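Local coordinates for protein pyridoxamine 5-phosphate-dependent dehydrase (Escherichia coli, PDB 3B8X) that removes the C3'-hydroxyl group from GDP-4-keto-6-deoxymannose by a pyridoxal phosphate-dependent transamination-deoxygenation reaction on the route to L-colitose, at residues V53-M65 with G248-I260. The protein carries 1 engineered substitution. Numbering follows the deposited sequence.
Sequences VMVSSGSTANLLM and GYNVRPLEMSGAI. With G4M ([(2R,3S,4R,5R)-5-(2-amino-6-oxo-1,6-dihydro-9H-purin-9-yl)-3,4-dihydroxytetrahydrofuran-2-yl]methyl (2R,3S,4S,5S,6R)-3,4-dihydroxy-5-[({3-hydroxy-2-methyl-5-[(phosphonooxy)methyl]pyridin-4-yl}methyl)amino]-6-methyltetrahydro-2H-pyran-2-yl dihydrogen diphosphate), chain O.
Val-251 and Pro-253 sit against Ser-56, Thr-60 and Met-54 in a buried, mainly apolar contact with one backbone hydrogen bond: the loop leading into helix 255-286 covers the turn between strand 51-55, outermost in the sheet of this chain, and helix 58-68 of the aminotransferase fold. That bond, Ser-56 N to Val-251 O at 2.8 Å, is bent (N-H...O 140°), its donor above the carbonyl plane. Val-251 splits its branches. CG1 meets Thr-60 CG2 tip to tip at 3.7 Å, while CG2 passes Leu-64 CD1 and lies alongside Val-55 CG1. Further up the helix, Leu-63 crosses Tyr-249 at about a right angle; its CD2 lies 3.8 Å from the ring centroid and 11° off the normal, a CH-pi contact over one face. The hydroxyl of that ring is hydrogen-bonded to Tyr-100 OH. At the other end Met-54, with CG anti to the backbone N (chi1 -168°) and its chain extended, lays CG 3.6 Å from Pro-253 CG and carries CE to Ser-257 CB, also 3.6 Å away. Next to Val-251, Ser-56 OG and Thr-60 OG1 are hydrogen-bonded, and Ser-57 and Thr-60 form a capping box. The helix start, which these bonds probably help to fix, presents Gly-58 N to G4M OP2 (2.8 Å), and both N and OG of Ser-59 to OP1. Apolar packing and one bent bond thus set the loop against a phosphate-binding helix N-terminus, whose dipole probably favours the anion, while Asn-250 ND2, hydrogen-bonded to OP1 of the other bound G4M, and Arg-252, salt-bridged to Glu-196 of the second subunit, probably couple the dimer's two active sites.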
loop_
_atom_site.group_PDB
_atom_site.type_symbol
_atom_site.label_atom_id
_atom_site.label_comp_id
_atom_site.label_asym_id
_atom_site.label_seq_id
_atom_site.Cartn_x
_atom_site.Cartn_y
_atom_site.Cartn_z
ATOM N N VAL B 53 -6.335 -13.842 0.623
ATOM C CA VAL B 53 -5.067 -13.158 0.304
ATOM C C VAL B 53 -4.896 -12.017 1.284
ATOM O O VAL B 53 -5.621 -11.044 1.196
ATOM C CB VAL B 53 -4.966 -12.536 -1.089
ATOM C CG1 VAL B 53 -3.610 -11.856 -1.229
ATOM C CG2 VAL B 53 -5.111 -13.582 -2.226
ATOM N N MET B 54 -3.915 -12.127 2.172
ATOM C CA MET B 54 -3.613 -11.076 3.148
ATOM C C MET B 54 -2.793 -9.939 2.555
ATOM O O MET B 54 -1.885 -10.179 1.776
ATOM C CB MET B 54 -2.806 -11.625 4.287
ATOM C CG MET B 54 -2.724 -10.622 5.479
ATOM S SD MET B 54 -1.615 -11.267 6.773
ATOM C CE MET B 54 -1.978 -10.236 8.215
ATOM N N VAL B 55 -3.136 -8.715 2.910
ATOM C CA VAL B 55 -2.469 -7.546 2.351
ATOM C C VAL B 55 -2.190 -6.555 3.451
ATOM O O VAL B 55 -2.543 -6.749 4.610
ATOM C CB VAL B 55 -3.271 -6.855 1.202
ATOM C CG1 VAL B 55 -3.252 -7.747 -0.055
ATOM C CG2 VAL B 55 -4.684 -6.591 1.622
ATOM N N SER B 56 -1.493 -5.504 3.094
ATOM C CA SER B 56 -1.085 -4.546 4.092
ATOM C C SER B 56 -2.181 -3.869 4.913
ATOM O O SER B 56 -1.892 -3.463 6.020
ATOM C CB SER B 56 -0.106 -3.552 3.452
ATOM O OG SER B 56 -0.780 -2.676 2.533
ATOM N N SER B 57 -3.397 -3.679 4.396
ATOM C CA SER B 57 -4.477 -3.022 5.171
ATOM C C SER B 57 -5.799 -3.304 4.460
ATOM O O SER B 57 -5.813 -3.866 3.354
ATOM C CB SER B 57 -4.289 -1.495 5.289
ATOM O OG SER B 57 -4.292 -0.915 3.993
ATOM N N GLY B 58 -6.902 -2.996 5.127
ATOM C CA GLY B 58 -8.204 -3.193 4.501
ATOM C C GLY B 58 -8.315 -2.213 3.306
ATOM O O GLY B 58 -9.039 -2.476 2.354
ATOM N N SER B 59 -7.595 -1.091 3.350
ATOM C CA SER B 59 -7.618 -0.149 2.217
ATOM C C SER B 59 -6.924 -0.749 0.990
ATOM O O SER B 59 -7.424 -0.644 -0.121
ATOM C CB SER B 59 -6.968 1.207 2.573
ATOM O OG SER B 59 -7.609 1.839 3.677
ATOM N N THR B 60 -5.749 -1.361 1.182
ATOM C CA THR B 60 -5.089 -1.999 0.068
ATOM C C THR B 60 -5.859 -3.272 -0.301
ATOM O O THR B 60 -5.737 -3.800 -1.408
ATOM C CB THR B 60 -3.572 -2.236 0.379
ATOM O OG1 THR B 60 -3.406 -3.078 1.531
ATOM C CG2 THR B 60 -2.874 -0.923 0.567
ATOM N N ALA B 61 -6.694 -3.788 0.585
ATOM C CA ALA B 61 -7.467 -4.961 0.126
ATOM C C ALA B 61 -8.566 -4.520 -0.882
ATOM O O ALA B 61 -8.776 -5.113 -1.964
ATOM C CB ALA B 61 -8.081 -5.711 1.363
ATOM N N ASN B 62 -9.194 -3.394 -0.586
ATOM C CA ASN B 62 -10.175 -2.841 -1.495
ATOM C C ASN B 62 -9.480 -2.426 -2.788
ATOM O O ASN B 62 -10.060 -2.570 -3.869
ATOM C CB ASN B 62 -10.800 -1.580 -0.882
ATOM C CG ASN B 62 -11.909 -1.864 0.082
ATOM O OD1 ASN B 62 -12.386 -2.987 0.185
ATOM N ND2 ASN B 62 -12.353 -0.822 0.799
ATOM N N LEU B 63 -8.255 -1.884 -2.689
ATOM C CA LEU B 63 -7.574 -1.461 -3.904
ATOM C C LEU B 63 -7.392 -2.652 -4.850
ATOM O O LEU B 63 -7.734 -2.589 -6.039
ATOM C CB LEU B 63 -6.241 -0.780 -3.602
ATOM C CG LEU B 63 -5.394 -0.260 -4.765
ATOM C CD1 LEU B 63 -5.954 0.946 -5.449
ATOM C CD2 LEU B 63 -4.038 0.041 -4.174
ATOM N N LEU B 64 -6.884 -3.744 -4.299
ATOM C CA LEU B 64 -6.701 -4.973 -5.095
ATOM C C LEU B 64 -8.009 -5.572 -5.568
ATOM O O LEU B 64 -8.028 -6.205 -6.635
ATOM C CB LEU B 64 -5.878 -6.027 -4.337
ATOM C CG LEU B 64 -4.390 -5.717 -4.017
ATOM C CD1 LEU B 64 -3.479 -6.921 -3.840
ATOM C CD2 LEU B 64 -3.756 -4.778 -5.000
ATOM N N MET B 65 -9.061 -5.482 -4.749
ATOM C CA MET B 65 -10.361 -6.046 -5.147
ATOM C C MET B 65 -10.800 -5.426 -6.463
ATOM O O MET B 65 -11.143 -6.136 -7.412
ATOM C CB MET B 65 -11.416 -5.854 -4.062
ATOM C CG MET B 65 -12.713 -6.366 -4.498
ATOM S SD MET B 65 -13.894 -6.365 -3.123
ATOM C CE MET B 65 -14.074 -4.611 -2.669
ATOM N N GLY B 248 0.738 -4.155 -10.975
ATOM C CA GLY B 248 0.346 -4.278 -9.570
ATOM C C GLY B 248 1.019 -3.296 -8.576
ATOM O O GLY B 248 1.456 -2.170 -8.924
ATOM N N TYR B 249 1.139 -3.765 -7.342
ATOM C CA TYR B 249 1.695 -2.912 -6.285
ATOM C C TYR B 249 2.559 -3.785 -5.431
ATOM O O TYR B 249 2.674 -4.980 -5.646
ATOM C CB TYR B 249 0.508 -2.481 -5.360
ATOM C CG TYR B 249 -0.554 -1.660 -6.086
ATOM C CD1 TYR B 249 -1.660 -2.279 -6.708
ATOM C CD2 TYR B 249 -0.417 -0.269 -6.210
ATOM C CE1 TYR B 249 -2.587 -1.504 -7.458
ATOM C CE2 TYR B 249 -1.327 0.512 -6.990
ATOM C CZ TYR B 249 -2.440 -0.109 -7.588
ATOM O OH TYR B 249 -3.381 0.648 -8.308
ATOM N N ASN B 250 3.164 -3.174 -4.430
ATOM C CA ASN B 250 3.750 -3.985 -3.379
ATOM C C ASN B 250 2.883 -3.580 -2.173
ATOM O O ASN B 250 3.048 -2.473 -1.621
ATOM C CB ASN B 250 5.194 -3.651 -3.052
ATOM C CG ASN B 250 5.642 -4.265 -1.719
ATOM O OD1 ASN B 250 4.832 -4.877 -1.016
ATOM N ND2 ASN B 250 6.930 -4.085 -1.352
ATOM N N VAL B 251 1.912 -4.422 -1.815
ATOM C CA VAL B 251 1.075 -4.226 -0.622
ATOM C C VAL B 251 1.117 -5.483 0.255
ATOM O O VAL B 251 0.131 -5.923 0.826
ATOM C CB VAL B 251 -0.374 -3.834 -0.947
ATOM C CG1 VAL B 251 -0.348 -2.465 -1.677
ATOM C CG2 VAL B 251 -1.006 -4.917 -1.813
ATOM N N ARG B 252 2.287 -6.091 0.307
ATOM C CA ARG B 252 2.449 -7.275 1.100
ATOM C C ARG B 252 2.324 -6.916 2.591
ATOM O O ARG B 252 2.654 -5.794 2.983
ATOM C CB ARG B 252 3.859 -7.834 0.837
ATOM C CG ARG B 252 4.080 -8.420 -0.537
ATOM C CD ARG B 252 5.458 -9.035 -0.572
ATOM N NE ARG B 252 6.561 -8.101 -0.350
ATOM C CZ ARG B 252 7.753 -8.215 -0.929
ATOM N NH1 ARG B 252 7.998 -9.236 -1.748
ATOM N NH2 ARG B 252 8.706 -7.315 -0.684
ATOM N N PRO B 253 1.824 -7.844 3.416
ATOM C CA PRO B 253 1.749 -7.580 4.847
ATOM C C PRO B 253 3.072 -8.090 5.385
ATOM O O PRO B 253 3.796 -8.797 4.687
ATOM C CB PRO B 253 0.656 -8.566 5.354
ATOM C CG PRO B 253 0.569 -9.674 4.293
ATOM C CD PRO B 253 1.287 -9.176 3.051
ATOM N N LEU B 254 3.330 -7.842 6.665
ATOM C CA LEU B 254 4.565 -8.324 7.293
ATOM C C LEU B 254 4.368 -9.732 7.834
ATOM O O LEU B 254 3.253 -10.106 8.197
ATOM C CB LEU B 254 4.965 -7.402 8.431
ATOM C CG LEU B 254 5.442 -6.039 7.907
ATOM C CD1 LEU B 254 5.747 -5.121 9.055
ATOM C CD2 LEU B 254 6.625 -6.221 6.993
ATOM N N GLU B 255 5.450 -10.503 7.950
ATOM C CA GLU B 255 5.305 -11.840 8.525
ATOM C C GLU B 255 4.731 -11.812 9.970
ATOM O O GLU B 255 3.997 -12.708 10.418
ATOM C CB GLU B 255 6.646 -12.553 8.478
ATOM C CG GLU B 255 6.505 -13.956 8.882
ATOM C CD GLU B 255 5.982 -14.905 7.802
ATOM O OE1 GLU B 255 5.088 -14.583 6.967
ATOM O OE2 GLU B 255 6.449 -16.055 7.826
ATOM N N MET B 256 5.064 -10.754 10.713
ATOM C CA MET B 256 4.575 -10.607 12.061
ATOM C C MET B 256 3.062 -10.482 12.063
ATOM O O MET B 256 2.398 -11.012 12.964
ATOM C CB MET B 256 5.169 -9.352 12.697
ATOM C CG MET B 256 6.526 -9.601 13.318
ATOM S SD MET B 256 6.979 -7.963 13.863
ATOM C CE MET B 256 8.663 -8.130 14.413
ATOM N N SER B 257 2.529 -9.743 11.093
ATOM C CA SER B 257 1.089 -9.558 11.052
ATOM C C SER B 257 0.358 -10.886 10.862
ATOM O O SER B 257 -0.706 -11.105 11.420
ATOM C CB SER B 257 0.673 -8.562 10.001
ATOM O OG SER B 257 1.009 -7.260 10.446
ATOM N N GLY B 258 0.916 -11.750 10.035
ATOM C CA GLY B 258 0.319 -13.055 9.775
ATOM C C GLY B 258 0.411 -13.911 11.055
ATOM O O GLY B 258 -0.538 -14.575 11.423
ATOM N N ALA B 259 1.506 -13.824 11.794
ATOM C CA ALA B 259 1.635 -14.619 13.007
ATOM C C ALA B 259 0.626 -14.194 14.043
ATOM O O ALA B 259 -0.040 -15.029 14.653
ATOM C CB ALA B 259 3.055 -14.594 13.573
ATOM N N ILE B 260 0.532 -12.886 14.234
ATOM C CA ILE B 260 -0.373 -12.332 15.200
ATOM C C ILE B 260 -1.776 -12.766 14.766
ATOM O O ILE B 260 -2.635 -13.113 15.616
ATOM C CB ILE B 260 -0.321 -10.786 15.188
ATOM C CG1 ILE B 260 1.024 -10.269 15.717
ATOM C CG2 ILE B 260 -1.484 -10.207 15.963
ATOM C CD1 ILE B 260 1.429 -8.842 15.290
HETATM O OP3 G4M O . -8.120 0.904 8.129
HETATM P PL G4M O . -7.986 -0.125 6.930
HETATM O OP1 G4M O . -7.062 0.435 5.719
HETATM O OP2 G4M O . -7.353 -1.493 7.487
HETATM O OP4 G4M O . -9.478 -0.522 6.411
HETATM C C5B G4M O . -9.965 0.545 5.649
HETATM C C5L G4M O . -11.444 0.450 5.656
HETATM C C6L G4M O . -12.098 -0.000 4.517
HETATM N N1L G4M O . -13.411 -0.031 4.490
HETATM C C2L G4M O . -14.166 0.342 5.501
HETATM C C2A G4M O . -15.671 0.331 5.373
HETATM C C3L G4M O . -13.610 0.768 6.704
HETATM O O3L G4M O . -14.439 1.202 7.678
HETATM C C4L G4M O . -12.182 0.793 6.797
HETATM C C4A G4M O . -11.524 1.227 7.957
HETATM N N4A G4M O . -12.220 1.700 8.947
HETATM C C4G G4M O . -11.554 2.035 10.156
HETATM C C5G G4M O . -12.215 3.201 10.851
HETATM C C6G G4M O . -13.721 2.971 10.978
HETATM O O5G G4M O . -11.650 3.118 12.156
HETATM C C3G G4M O . -10.090 2.434 9.909
HETATM O O3G G4M O . -9.272 1.346 10.324
HETATM C C2G G4M O . -9.732 3.671 10.783
HETATM O O2G G4M O . -8.317 3.860 10.884
HETATM C C1G G4M O . -10.288 3.517 12.180
HETATM O O1G G4M O . -10.339 4.832 12.719
HETATM P P2 G4M O . -9.990 5.051 14.256
HETATM O O3P G4M O . -10.787 3.975 15.161
HETATM O O4P G4M O . -10.579 6.500 14.684
HETATM O OPP G4M O . -8.386 4.885 14.287
HETATM P P G4M O . -7.724 5.342 15.679
HETATM O O1P G4M O . -8.038 6.817 16.263
HETATM O O2P G4M O . -6.185 5.245 15.283
HETATM O "O5'" G4M O . -7.853 4.168 16.731
HETATM C "C5'" G4M O . -9.028 4.302 17.504
HETATM C "C4'" G4M O . -8.621 4.190 18.964
HETATM O "O4'" G4M O . -7.634 3.126 19.115
HETATM C "C3'" G4M O . -7.926 5.493 19.422
HETATM O "O3'" G4M O . -8.234 5.649 20.800
HETATM C "C2'" G4M O . -6.428 5.195 19.194
HETATM O "O2'" G4M O . -5.663 5.944 20.147
HETATM C "C1'" G4M O . -6.395 3.720 19.567
HETATM N N9 G4M O . -5.249 3.035 18.959
HETATM C C8 G4M O . -5.059 2.833 17.629
HETATM N N7 G4M O . -3.944 2.146 17.478
HETATM C C4 G4M O . -4.229 2.435 19.653
HETATM C C5 G4M O . -3.372 1.852 18.691
HETATM C C6 G4M O . -2.207 1.131 19.139
HETATM O O6 G4M O . -1.419 0.588 18.380
HETATM N N3 G4M O . -3.939 2.330 20.953
HETATM C C2 G4M O . -2.854 1.681 21.346
HETATM N N1 G4M O . -1.987 1.080 20.470
HETATM N N2 G4M O . -2.574 1.605 22.674
#